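PDB 5MPT: citrinin polyketide synthase from Monascus purpureus, which builds the keto-aldehyde precursor of the mycotoxin citrinin from malonyl-CoA units, the chain described here being its C-methyltransferase (CMeT) domain. Local coordinates for residues Asn300-Leu305 with Ala380-Pro385; Asp19-Ala24 with His361-Glu366. One frame throughout, in Å; residues are numbered along the deposited sequence.

In the fold
Both contacts reach the seven-stranded sheet of the Rossmann-like core, contact 2 from an N-terminal helix, and their centres are about 16 Å apart on the same side of the chain's centre. Contact 1 ties helix 294-304 to the end of strand 375-381; contact 2 sets helix 14-26 against the neighbouring edge strand 361-364. Leu381 N lies 2.8 Å from His361 O, probably a hydrogen bond linking the strands. Pro385, in the tail after strand 375-381, packs its CD 3.9 Å from His361 CB. The S-adenosylhomocysteine pocket draws on residues between Tyr177, itself catalytic, and Cys287, hence on neither contact. Contact 1 is remote from catalytic His289 and Glu315, whereas the side chain of Trp364 in contact 2 lies about 9 Å from that of Glu315.

Contact 1 of 2, residues Asn300-Leu305 with Ala380-Pro385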
loop_
_atom_site.group_PDB
_atom_site.type_symbol
_atom_site.label_atom_id
_atom_site.label_comp_id
_atom_site.label_asym_id
_atom_site.label_seq_id
_atom_site.Cartn_x
_atom_site.Cartn_y
_atom_site.Cartn_z
ATOM N N ASN A 300 -8.234 18.040 2.533
ATOM C CA ASN A 300 -7.199 18.739 1.786
ATOM C C ASN A 300 -7.241 18.353 0.313
ATOM O O ASN A 300 -7.200 19.212 -0.572
ATOM C CB ASN A 300 -5.819 18.435 2.365
ATOM C CG ASN A 300 -5.617 18.988 3.762
ATOM O OD1 ASN A 300 -6.278 19.940 4.180
ATOM N ND2 ASN A 300 -4.675 18.411 4.476
ATOM N N ILE A 301 -7.299 17.044 0.039
ATOM C CA ILE A 301 -7.368 16.565 -1.334
ATOM C C ILE A 301 -8.596 17.131 -2.026
ATOM O O ILE A 301 -8.535 17.567 -3.184
ATOM C CB ILE A 301 -7.346 15.027 -1.326
ATOM C CG1 ILE A 301 -5.948 14.578 -0.858
ATOM C CG2 ILE A 301 -7.793 14.513 -2.664
ATOM C CD1 ILE A 301 -5.828 13.086 -0.555
ATOM N N HIS A 302 -9.739 17.130 -1.337
ATOM C CA HIS A 302 -10.956 17.661 -1.938
ATOM C C HIS A 302 -10.756 19.077 -2.450
ATOM O O HIS A 302 -11.212 19.425 -3.541
ATOM C CB HIS A 302 -12.101 17.633 -0.927
ATOM C CG HIS A 302 -13.436 17.892 -1.533
ATOM N ND1 HIS A 302 -13.978 19.155 -1.632
ATOM C CD2 HIS A 302 -14.344 17.051 -2.072
ATOM C CE1 HIS A 302 -15.163 19.077 -2.216
ATOM N NE2 HIS A 302 -15.403 17.809 -2.513
ATOM N N ARG A 303 -10.058 19.907 -1.682
ATOM C CA ARG A 303 -9.946 21.319 -2.026
ATOM C C ARG A 303 -9.049 21.529 -3.235
ATOM O O ARG A 303 -9.187 22.531 -3.936
ATOM C CB ARG A 303 -9.417 22.076 -0.800
ATOM C CG ARG A 303 -9.350 23.616 -0.943
ATOM C CD ARG A 303 -10.690 24.252 -1.325
ATOM N NE ARG A 303 -11.726 24.040 -0.310
ATOM C CZ ARG A 303 -12.295 24.996 0.420
ATOM N NH1 ARG A 303 -11.958 26.271 0.264
ATOM N NH2 ARG A 303 -13.222 24.671 1.312
ATOM N N ILE A 304 -8.148 20.585 -3.500
ATOM C CA ILE A 304 -7.281 20.639 -4.671
ATOM C C ILE A 304 -8.015 20.191 -5.929
ATOM O O ILE A 304 -7.591 20.528 -7.040
ATOM C CB ILE A 304 -6.034 19.776 -4.400
ATOM C CG1 ILE A 304 -5.221 20.396 -3.244
ATOM C CG2 ILE A 304 -5.137 19.654 -5.615
ATOM C CD1 ILE A 304 -4.172 19.450 -2.642
ATOM N N LEU A 305 -9.128 19.490 -5.778
ATOM C CA LEU A 305 -9.880 19.019 -6.939
ATOM C C LEU A 305 -10.733 20.132 -7.500
ATOM O O LEU A 305 -11.357 20.901 -6.758
ATOM C CB LEU A 305 -10.796 17.852 -6.583
ATOM C CG LEU A 305 -10.075 16.545 -6.258
ATOM C CD1 LEU A 305 -11.037 15.466 -5.799
ATOM C CD2 LEU A 305 -9.296 16.050 -7.469
ATOM N N ALA A 380 -13.677 8.713 -5.617
ATOM C CA ALA A 380 -14.444 9.679 -4.838
ATOM C C ALA A 380 -14.573 10.966 -5.651
ATOM O O ALA A 380 -13.573 11.623 -5.957
ATOM C CB ALA A 380 -13.786 9.921 -3.490
ATOM N N LEU A 381 -15.791 11.276 -6.043
ATOM C CA LEU A 381 -16.059 12.452 -6.853
ATOM C C LEU A 381 -16.195 13.682 -5.968
ATOM O O LEU A 381 -16.823 13.641 -4.899
ATOM C CB LEU A 381 -17.330 12.251 -7.673
ATOM C CG LEU A 381 -17.204 11.438 -8.964
ATOM C CD1 LEU A 381 -16.672 10.071 -8.741
ATOM C CD2 LEU A 381 -18.571 11.381 -9.657
ATOM N N ALA A 382 -15.594 14.780 -6.421
ATOM C CA ALA A 382 -15.647 16.016 -5.637
ATOM C C ALA A 382 -17.067 16.527 -5.434
ATOM O O ALA A 382 -17.348 17.126 -4.388
ATOM C CB ALA A 382 -14.823 17.113 -6.293
ATOM N N SER A 383 -17.948 16.363 -6.434
ATOM C CA SER A 383 -19.336 16.803 -6.397
ATOM C C SER A 383 -20.294 15.629 -6.598
ATOM O O SER A 383 -19.927 14.581 -7.141
ATOM C CB SER A 383 -19.609 17.837 -7.495
ATOM O OG SER A 383 -18.615 18.843 -7.530
ATOM N N GLU A 384 -21.578 15.838 -6.186
ATOM C CA GLU A 384 -22.615 14.801 -6.242
ATOM C C GLU A 384 -23.287 14.783 -7.617
ATOM O O GLU A 384 -23.785 15.822 -8.068
ATOM C CB GLU A 384 -23.665 15.039 -5.162
ATOM C CG GLU A 384 -24.804 14.033 -5.142
ATOM C CD GLU A 384 -25.881 14.404 -4.139
ATOM O OE1 GLU A 384 -25.869 15.556 -3.659
ATOM O OE2 GLU A 384 -26.739 13.549 -3.836
ATOM N N PRO A 385 -23.343 13.631 -8.313
ATOM C CA PRO A 385 -24.013 13.612 -9.623
ATOM C C PRO A 385 -25.537 13.668 -9.515
ATOM O O PRO A 385 -26.168 14.347 -10.331
ATOM C CB PRO A 385 -23.554 12.280 -10.232
ATOM C CG PRO A 385 -23.297 11.397 -9.047
ATOM C CD PRO A 385 -22.826 12.300 -7.932
#
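His302, near the end of helix 294-304, reaches across to the backbone of Ala382, just past strand 375-381. Its CG stands anti to the backbone N (chi1 -168°), which swings the imidazole off the helix and brings the far nitrogen to the segment 380-385. His302 NE2 donates to Ala382 O at 2.8 Å; the bond is fairly straight, 157° at the hydrogen, and arrives in the carbonyl plane on a lone pair. The oxygen sits at the ring edge, tilted 15° out of the imidazole plane. On the same residue, Ala382 CB points at the helix and comes 3.9 Å from His302 NE2, so carbonyl and methyl both meet the histidine. That methyl, Ala382 CB, also packs 4.1 Å from Leu305 CB. Leu305, where the chain leaves the helix, brings a second atom, CD1, to 4.2 Å from Ala382 CB. Beyond the pair, Tyr359 meets the His302 ring edge-to-face, and Ser383 OG bonds to Pro307 O, a second tie between the two chain regions. The bond requires a proton on NE2, and with Tyr359 it should limit rotation of the imidazole. One directed polar bond beside a small apolar patch thus fastens the helix end to the turn after the strand, the histidine supplying a donor to the carbonyl of Ala382 in that turn.

Contact 2 of 2, residues Asp19-Ala24 with His361-Glu366; sequences DAFRIA and HVDWTE
Phe21 of helix 14-26 brings the edge of its ring against the side chain of Asp363 and the backbone of Trp364 in strand 361-364. With CG anti to the backbone N (chi1 -167°), the ring extends from the helix and its far edge does most of the touching. Phe21 CE2 lies 3.6 Å from Asp363 CG and Phe21 CZ 3.7 Å from Trp364 CA, both near the ring plane. The carboxylate is turned 57° to the ring, with Asp363 OD2 3.6 Å from Phe21 CD2. Just past the strand, Thr365 CG2 comes 4.3 Å from Phe21 CZ, while the threonine hydroxyl bonds to the backbone N of Leu377. Ile379 of the adjoining strand also packs on Phe21. The ring edge is the tightly packed part, and no hydrogen bond crosses between the two segments. Toward solvent the polar groups turn to other partners. Asp363 OD1 accepts from Trp364 N at 2.8 Å, met from above the carboxylate plane, and pairs with Lys25, which also bridges to Glu366. On the exposed flank of the helix, the CB of Arg22 points away from the strand, and its guanidinium forms a salt bridge with Asp19, Arg22 NH2 to Asp19 OD1 at 3.0 Å with the oxygen in the guanidinium plane. Here an N-terminal helix packs on edge strand 361-364, beside the reversed strand 375-381, in the 3-2-1-4-5-7-6 sheet typical of class I methyltransferases.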
loop_
_atom_site.group_PDB
_atom_site.type_symbol
_atom_site.label_atom_id
_atom_site.label_comp_id
_atom_site.label_asym_id
_atom_site.label_seq_id
_atom_site.Cartn_x
_atom_site.Cartn_y
_atom_site.Cartn_z
ATOM N N ASP A 19 -19.107 5.807 -16.103
ATOM C CA ASP A 19 -19.131 4.707 -17.047
ATOM C C ASP A 19 -17.782 4.007 -17.121
ATOM O O ASP A 19 -17.724 2.774 -17.161
ATOM C CB ASP A 19 -19.573 5.211 -18.426
ATOM C CG ASP A 19 -21.007 5.739 -18.428
ATOM O OD1 ASP A 19 -21.757 5.455 -17.468
ATOM O OD2 ASP A 19 -21.403 6.398 -19.422
ATOM N N ALA A 20 -16.690 4.766 -17.147
ATOM C CA ALA A 20 -15.377 4.136 -17.119
ATOM C C ALA A 20 -15.166 3.342 -15.835
ATOM O O ALA A 20 -14.612 2.234 -15.867
ATOM C CB ALA A 20 -14.263 5.160 -17.294
ATOM N N PHE A 21 -15.555 3.896 -14.682
ATOM C CA PHE A 21 -15.310 3.163 -13.446
ATOM C C PHE A 21 -16.120 1.880 -13.401
ATOM O O PHE A 21 -15.620 0.839 -12.950
ATOM C CB PHE A 21 -15.637 4.004 -12.231
ATOM C CG PHE A 21 -15.094 3.385 -10.953
ATOM C CD1 PHE A 21 -13.741 3.375 -10.713
ATOM C CD2 PHE A 21 -15.929 2.718 -10.072
ATOM C CE1 PHE A 21 -13.215 2.757 -9.581
ATOM C CE2 PHE A 21 -15.410 2.091 -8.927
ATOM C CZ PHE A 21 -14.052 2.126 -8.684
ATOM N N ARG A 22 -17.370 1.928 -13.866
ATOM C CA ARG A 22 -18.184 0.723 -13.843
ATOM C C ARG A 22 -17.533 -0.372 -14.672
ATOM O O ARG A 22 -17.413 -1.522 -14.220
ATOM C CB ARG A 22 -19.592 1.008 -14.344
ATOM C CG ARG A 22 -20.518 -0.223 -14.343
ATOM C CD ARG A 22 -21.830 0.074 -15.071
ATOM N NE ARG A 22 -21.587 0.516 -16.447
ATOM C CZ ARG A 22 -21.598 1.782 -16.866
ATOM N NH1 ARG A 22 -21.351 2.049 -18.144
ATOM N NH2 ARG A 22 -21.861 2.787 -16.026
ATOM N N ILE A 23 -17.044 -0.019 -15.862
ATOM C CA ILE A 23 -16.376 -1.000 -16.720
ATOM C C ILE A 23 -15.160 -1.593 -16.015
ATOM O O ILE A 23 -14.946 -2.808 -16.025
ATOM C CB ILE A 23 -15.986 -0.354 -18.058
ATOM C CG1 ILE A 23 -17.236 -0.141 -18.905
ATOM C CG2 ILE A 23 -15.022 -1.225 -18.810
ATOM C CD1 ILE A 23 -17.034 0.804 -20.085
ATOM N N ALA A 24 -14.329 -0.740 -15.403
ATOM C CA ALA A 24 -13.142 -1.237 -14.725
ATOM C C ALA A 24 -13.532 -2.127 -13.547
ATOM O O ALA A 24 -13.013 -3.251 -13.390
ATOM C CB ALA A 24 -12.281 -0.043 -14.295
ATOM N N HIS A 361 -19.755 11.262 -4.379
ATOM C CA HIS A 361 -19.990 9.914 -4.884
ATOM C C HIS A 361 -18.766 9.080 -4.582
ATOM O O HIS A 361 -17.653 9.497 -4.907
ATOM C CB HIS A 361 -20.242 9.896 -6.385
ATOM C CG HIS A 361 -20.464 8.521 -6.947
ATOM N ND1 HIS A 361 -21.682 7.878 -6.881
ATOM C CD2 HIS A 361 -19.627 7.669 -7.593
ATOM C CE1 HIS A 361 -21.592 6.703 -7.477
ATOM N NE2 HIS A 361 -20.358 6.553 -7.922
ATOM N N VAL A 362 -18.971 7.912 -3.978
ATOM C CA VAL A 362 -17.886 6.992 -3.656
ATOM C C VAL A 362 -18.228 5.616 -4.202
ATOM O O VAL A 362 -19.345 5.124 -4.006
ATOM C CB VAL A 362 -17.628 6.896 -2.144
ATOM C CG1 VAL A 362 -16.478 5.928 -1.869
ATOM C CG2 VAL A 362 -17.385 8.310 -1.550
ATOM N N ASP A 363 -17.257 4.991 -4.858
ATOM C CA ASP A 363 -17.403 3.629 -5.364
ATOM C C ASP A 363 -16.059 2.920 -5.208
ATOM O O ASP A 363 -15.023 3.552 -4.958
ATOM C CB ASP A 363 -17.886 3.650 -6.820
ATOM C CG ASP A 363 -18.544 2.324 -7.268
ATOM O OD1 ASP A 363 -18.584 1.347 -6.490
ATOM O OD2 ASP A 363 -19.051 2.279 -8.416
ATOM N N TRP A 364 -16.060 1.591 -5.335
ATOM C CA TRP A 364 -14.781 0.884 -5.296
ATOM C C TRP A 364 -14.878 -0.438 -6.031
ATOM O O TRP A 364 -15.968 -0.940 -6.303
ATOM C CB TRP A 364 -14.283 0.629 -3.874
ATOM C CG TRP A 364 -15.270 -0.048 -2.979
ATOM C CD1 TRP A 364 -15.479 -1.393 -2.835
ATOM C CD2 TRP A 364 -16.169 0.598 -2.082
ATOM N NE1 TRP A 364 -16.472 -1.618 -1.915
ATOM C CE2 TRP A 364 -16.905 -0.408 -1.431
ATOM C CE3 TRP A 364 -16.438 1.941 -1.776
ATOM C CZ2 TRP A 364 -17.885 -0.115 -0.487
ATOM C CZ3 TRP A 364 -17.407 2.223 -0.847
ATOM C CH2 TRP A 364 -18.117 1.199 -0.211
ATOM N N THR A 365 -13.707 -0.967 -6.386
ATOM C CA THR A 365 -13.612 -2.254 -7.055
ATOM C C THR A 365 -14.017 -3.365 -6.110
ATOM O O THR A 365 -13.774 -3.297 -4.894
ATOM C CB THR A 365 -12.188 -2.499 -7.545
ATOM O OG1 THR A 365 -11.282 -2.323 -6.451
ATOM C CG2 THR A 365 -11.826 -1.505 -8.637
ATOM N N GLU A 366 -14.619 -4.404 -6.694
ATOM C CA GLU A 366 -15.001 -5.595 -5.966
ATOM C C GLU A 366 -15.029 -6.761 -6.933
ATOM O O GLU A 366 -15.105 -6.587 -8.157
ATOM C CB GLU A 366 -16.353 -5.426 -5.267
ATOM C CG GLU A 366 -17.506 -5.000 -6.097
ATOM C CD GLU A 366 -18.631 -4.464 -5.212
ATOM O OE1 GLU A 366 -18.489 -4.522 -3.965
ATOM O OE2 GLU A 366 -19.648 -3.991 -5.752
#